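PDB 1YZV: hypothetical protein from Trypanosoma cruzi, which is of unknown function but belongs to the isochorismatase family, and probably acts as an enzyme of that superfamily. Local coordinates for residues S10-H15 against G167-T172; A40-V45 against W116-H121. All coordinates share one frame; numbering follows the deposited sequence.

How the contacts relate
From the N terminus, the chain starts in segment 10-15, an irregular lead-in before strand 20-26, and meets segment 167-172 only after 151 further residues, where contact 1 closes the longer loop. Contact 2 closes a shorter one, of 70 residues, between helix 39-56 and the end of strand 110-118, and lies wholly within the first; the two do not cross. Both reach the same parallel sheet: contact 1 joins the N-terminal lead-in to 168-171, one of its two outermost strands in this chain, contact 2 sets a helix against an inner strand. Their centres are about 18 Å apart and their nearest atoms about 7 Å, so they do not touch.

Contact 1 (S10-H15 against G167-T172); sequences SRLLKH and GCYIST
At one of the two outermost strands of the sheet in this chain, 168-171, Y169 reaches across to the N-terminal lead-in and meets R11, L12 and L13 with the far end of its ring. Its CB points toward the lead-in, and CG, between the backbone N and the carbonyl carbon (chi1 67°), carries the ring on to R11-L13. L13 N, at the ring edge and near its plane, gives a hydrogen bond to Y169 OH at 2.9 Å; with 131° at the hydrogen the bond is well bent. The same hydroxyl bonds to Q179 OE1 on helix 173-181, so two partners fix how the phenol is held. In the parallel sheet of this alpha/beta fold, strand 168-171 pairs with 137-146, and the lead-in lies on the inner side of the edge strand, with L13 against V139 of 137-146 and I176 of helix 173-181. R11 O comes to 3.2 Å from Y169 CE1. The L12 and Y169 side chains cross at about a right angle, with L12 CD2 4.1 Å from Y169 CZ, while L13 brings CG to 3.6 Å from Y169 OH. Within the lead-in, S10 OG donates to L12 O at 2.8 Å, 25° out of the carbonyl plane, and K137 NZ shares that oxygen. R11 turns its guanidinium away from the strand, to a salt bridge with D166 and a cation-pi contact with W163, both of the second subunit, where A129 also packs on L12.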
# COMPACT_ATOMS: atom_id res chain seq x y z
N SER A 10 -15.07 -14.14 -6.51
CA SER A 10 -15.22 -13.93 -5.04
C SER A 10 -13.96 -13.22 -4.61
O SER A 10 -12.88 -13.56 -5.08
CB SER A 10 -15.36 -15.28 -4.35
OG SER A 10 -15.44 -15.15 -2.94
N ARG A 11 -14.04 -12.21 -3.76
CA ARG A 11 -12.81 -11.60 -3.36
C ARG A 11 -12.05 -12.32 -2.24
O ARG A 11 -10.85 -12.39 -2.28
CB ARG A 11 -12.96 -10.11 -3.08
CG ARG A 11 -13.77 -9.77 -1.98
CD ARG A 11 -13.91 -8.28 -1.96
NE ARG A 11 -14.67 -7.76 -3.10
CZ ARG A 11 -14.15 -7.14 -4.15
NH1 ARG A 11 -12.85 -6.86 -4.24
NH2 ARG A 11 -14.96 -6.68 -5.08
N LEU A 12 -12.77 -12.98 -1.34
CA LEU A 12 -12.18 -13.75 -0.28
C LEU A 12 -12.28 -15.22 -0.65
O LEU A 12 -12.96 -15.57 -1.63
CB LEU A 12 -12.93 -13.49 1.02
CG LEU A 12 -12.84 -12.06 1.58
CD1 LEU A 12 -13.76 -11.93 2.74
CD2 LEU A 12 -11.42 -11.69 1.92
N LEU A 13 -11.66 -16.09 0.16
CA LEU A 13 -11.81 -17.53 -0.03
C LEU A 13 -13.30 -17.87 0.04
O LEU A 13 -14.05 -17.24 0.78
CB LEU A 13 -11.08 -18.29 1.08
CG LEU A 13 -9.56 -18.22 1.03
CD1 LEU A 13 -9.00 -18.65 2.37
CD2 LEU A 13 -9.01 -19.10 -0.10
N LYS A 14 -13.73 -18.79 -0.80
CA LYS A 14 -15.07 -19.36 -0.74
C LYS A 14 -15.15 -20.32 0.45
O LYS A 14 -14.11 -20.82 0.99
CB LYS A 14 -15.39 -20.13 -2.02
CG LYS A 14 -15.51 -19.23 -3.27
CD LYS A 14 -15.91 -20.00 -4.52
CE LYS A 14 -16.07 -19.08 -5.73
NZ LYS A 14 -16.22 -19.83 -7.02
N HIS A 15 -16.38 -20.58 0.86
CA HIS A 15 -16.67 -21.54 1.89
C HIS A 15 -16.13 -22.89 1.46
O HIS A 15 -16.17 -23.24 0.25
CB HIS A 15 -18.19 -21.62 2.12
CG HIS A 15 -18.55 -22.43 3.31
ND1 HIS A 15 -18.58 -23.82 3.28
CD2 HIS A 15 -18.84 -22.08 4.58
CE1 HIS A 15 -18.87 -24.27 4.49
NE2 HIS A 15 -18.98 -23.23 5.31
N GLY A 167 -6.48 -12.00 -8.12
CA GLY A 167 -6.73 -13.20 -7.36
C GLY A 167 -5.67 -13.70 -6.38
O GLY A 167 -5.84 -14.76 -5.84
N CYS A 168 -4.67 -12.87 -6.05
CA CYS A 168 -3.74 -13.17 -4.99
C CYS A 168 -3.89 -12.07 -3.95
O CYS A 168 -3.78 -10.90 -4.28
CB CYS A 168 -2.31 -13.13 -5.50
SG CYS A 168 -1.05 -13.22 -4.22
N TYR A 169 -4.21 -12.45 -2.72
CA TYR A 169 -4.11 -11.50 -1.62
C TYR A 169 -3.47 -12.04 -0.35
O TYR A 169 -3.17 -13.25 -0.23
CB TYR A 169 -5.47 -10.97 -1.28
CG TYR A 169 -6.37 -12.00 -0.72
CD1 TYR A 169 -7.22 -12.71 -1.57
CD2 TYR A 169 -6.63 -12.05 0.68
CE1 TYR A 169 -8.12 -13.62 -1.04
CE2 TYR A 169 -7.53 -12.95 1.21
CZ TYR A 169 -8.23 -13.80 0.35
OH TYR A 169 -9.22 -14.66 0.84
N ILE A 170 -3.17 -11.13 0.55
CA ILE A 170 -2.42 -11.48 1.75
C ILE A 170 -3.35 -11.37 2.93
O ILE A 170 -4.00 -10.31 3.15
CB ILE A 170 -1.23 -10.52 1.98
CG1 ILE A 170 -0.38 -10.44 0.72
CG2 ILE A 170 -0.45 -10.93 3.23
CD1 ILE A 170 0.28 -11.59 0.44
N SER A 171 -3.35 -12.43 3.72
CA SER A 171 -4.20 -12.51 4.91
C SER A 171 -3.41 -13.16 6.05
O SER A 171 -2.16 -13.17 6.02
CB SER A 171 -5.50 -13.28 4.57
OG SER A 171 -6.50 -13.13 5.57
N THR A 172 -4.09 -13.46 7.14
CA THR A 172 -3.46 -14.17 8.28
C THR A 172 -4.19 -15.48 8.50
O THR A 172 -5.36 -15.59 8.20
CB THR A 172 -3.45 -13.33 9.58
OG1 THR A 172 -4.79 -12.96 9.90
CG2 THR A 172 -2.59 -12.09 9.42

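Contact 2 (A40-V45 against W116-H121); sequences ANCVFV and WGFETH
V45 and C42, on one flank of helix 39-56, pack against W116 and F118 at the end of strand 110-118. This is the helix-on-sheet layer of the alpha/beta fold: the helix follows strand 20-26 and leads to strand 61-68 as the connection of a beta-alpha-beta crossover. Its 40-45 portion and strand 116-118 run at 144°, with their axes 8.6 Å apart at closest approach. The tight part is buried and apolar, V45 on W116 and C42 on F118. V45 points CG1 anti to its own N (chi1 168°), which drops that methyl over one face of the W116 indole in a CH-pi contact, 4.0 Å from CG1 to the centroid of the five-membered ring and only 16° off its normal. F49, further along the same helix, also meets W116. At the indole edge, near its plane, C42 O stays 3.8 Å from W116 NE1, too long for a hydrogen bond. On the looser, outer side, A40 and F44, both partly exposed, turn off elsewhere, F44 meeting the H200 ring. Past F118 the chain passes a cis peptide into E119, the N-cap of helix 120-133; in relatives of the isochorismatase family a cis peptide here lies by the active site, and the same is probable but not established in this protein. F32 meets the F118 ring too, and C42 SG approaches that ring obliquely in a sulfur-aromatic contact, 4.8 Å from its centroid, while C42 CB makes plain apolar contact with F118 CE1 at 3.6 Å.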
# COMPACT_ATOMS: atom_id res chain seq x y z
N ALA A 40 9.45 -20.05 14.09
CA ALA A 40 8.55 -20.71 15.03
C ALA A 40 7.04 -20.44 14.70
O ALA A 40 6.22 -21.36 14.81
CB ALA A 40 8.88 -20.30 16.48
N ASN A 41 6.71 -19.24 14.22
CA ASN A 41 5.35 -18.94 13.78
C ASN A 41 4.96 -19.69 12.50
O ASN A 41 3.81 -20.02 12.31
CB ASN A 41 5.15 -17.43 13.56
CG ASN A 41 4.88 -16.68 14.86
OD1 ASN A 41 4.77 -17.29 15.94
ND2 ASN A 41 4.71 -15.33 14.76
N CYS A 42 5.94 -19.95 11.63
CA CYS A 42 5.69 -20.61 10.37
C CYS A 42 5.38 -22.09 10.61
O CYS A 42 4.42 -22.62 10.06
CB CYS A 42 6.91 -20.41 9.43
SG CYS A 42 7.19 -18.68 9.05
N VAL A 43 6.07 -22.68 11.59
CA VAL A 43 5.71 -23.99 12.10
C VAL A 43 4.31 -24.00 12.73
O VAL A 43 3.52 -24.91 12.43
CB VAL A 43 6.77 -24.49 13.09
CG1 VAL A 43 6.24 -25.67 13.91
CG2 VAL A 43 8.01 -24.87 12.32
N PHE A 44 4.03 -23.03 13.62
CA PHE A 44 2.70 -22.86 14.24
C PHE A 44 1.56 -22.79 13.22
O PHE A 44 0.52 -23.45 13.42
CB PHE A 44 2.70 -21.61 15.18
CG PHE A 44 1.34 -21.26 15.76
CD1 PHE A 44 0.90 -21.81 16.94
CD2 PHE A 44 0.52 -20.34 15.14
CE1 PHE A 44 -0.33 -21.43 17.47
CE2 PHE A 44 -0.66 -19.93 15.69
CZ PHE A 44 -1.11 -20.48 16.81
N VAL A 45 1.77 -22.00 12.15
CA VAL A 45 0.80 -21.86 11.09
C VAL A 45 0.64 -23.18 10.30
O VAL A 45 -0.48 -23.58 9.94
CB VAL A 45 1.11 -20.66 10.14
CG1 VAL A 45 0.27 -20.70 8.89
CG2 VAL A 45 0.89 -19.36 10.85
N TRP A 116 1.91 -20.61 2.38
CA TRP A 116 2.81 -20.04 3.39
C TRP A 116 4.13 -20.81 3.45
O TRP A 116 4.25 -21.86 2.83
CB TRP A 116 2.14 -20.02 4.79
CG TRP A 116 2.05 -21.33 5.45
CD1 TRP A 116 2.94 -21.80 6.40
CD2 TRP A 116 1.28 -22.47 5.04
NE1 TRP A 116 2.71 -23.13 6.65
CE2 TRP A 116 1.65 -23.56 5.89
CE3 TRP A 116 0.17 -22.64 4.19
CZ2 TRP A 116 1.07 -24.84 5.79
CZ3 TRP A 116 -0.41 -23.92 4.11
CH2 TRP A 116 0.04 -25.00 4.91
N GLY A 117 5.13 -20.21 4.07
CA GLY A 117 6.39 -20.89 4.33
C GLY A 117 7.61 -20.05 4.01
O GLY A 117 7.62 -18.81 4.26
N PHE A 118 8.67 -20.75 3.62
CA PHE A 118 9.97 -20.14 3.35
C PHE A 118 10.34 -20.27 1.86
O PHE A 118 9.99 -21.24 1.21
CB PHE A 118 11.08 -20.82 4.11
CG PHE A 118 10.87 -20.97 5.61
CD1 PHE A 118 10.24 -20.02 6.35
CD2 PHE A 118 11.59 -21.97 6.27
CE1 PHE A 118 10.14 -20.17 7.75
CE2 PHE A 118 11.50 -22.13 7.65
CZ PHE A 118 10.74 -21.26 8.38
N GLU A 119 11.07 -19.29 1.31
CA GLU A 119 11.24 -17.96 1.85
C GLU A 119 10.23 -17.09 1.10
O GLU A 119 9.91 -17.36 -0.06
CB GLU A 119 12.67 -17.44 1.61
CG GLU A 119 13.72 -18.13 2.45
CD GLU A 119 15.08 -17.41 2.45
OE1 GLU A 119 15.20 -16.25 2.90
OE2 GLU A 119 16.04 -18.04 2.02
N THR A 120 9.74 -16.05 1.78
CA THR A 120 8.68 -15.17 1.25
C THR A 120 8.98 -14.62 -0.15
O THR A 120 8.14 -14.65 -1.02
CB THR A 120 8.40 -14.02 2.23
OG1 THR A 120 8.27 -14.54 3.57
CG2 THR A 120 7.10 -13.27 1.87
N HIS A 121 10.23 -14.19 -0.37
CA HIS A 121 10.64 -13.51 -1.58
C HIS A 121 11.16 -14.43 -2.65
O HIS A 121 11.57 -13.98 -3.73
CB HIS A 121 11.69 -12.43 -1.26
CG HIS A 121 12.97 -12.98 -0.71
ND1 HIS A 121 13.02 -13.71 0.45
CD2 HIS A 121 14.24 -12.93 -1.19
CE1 HIS A 121 14.26 -14.14 0.63
NE2 HIS A 121 15.03 -13.62 -0.30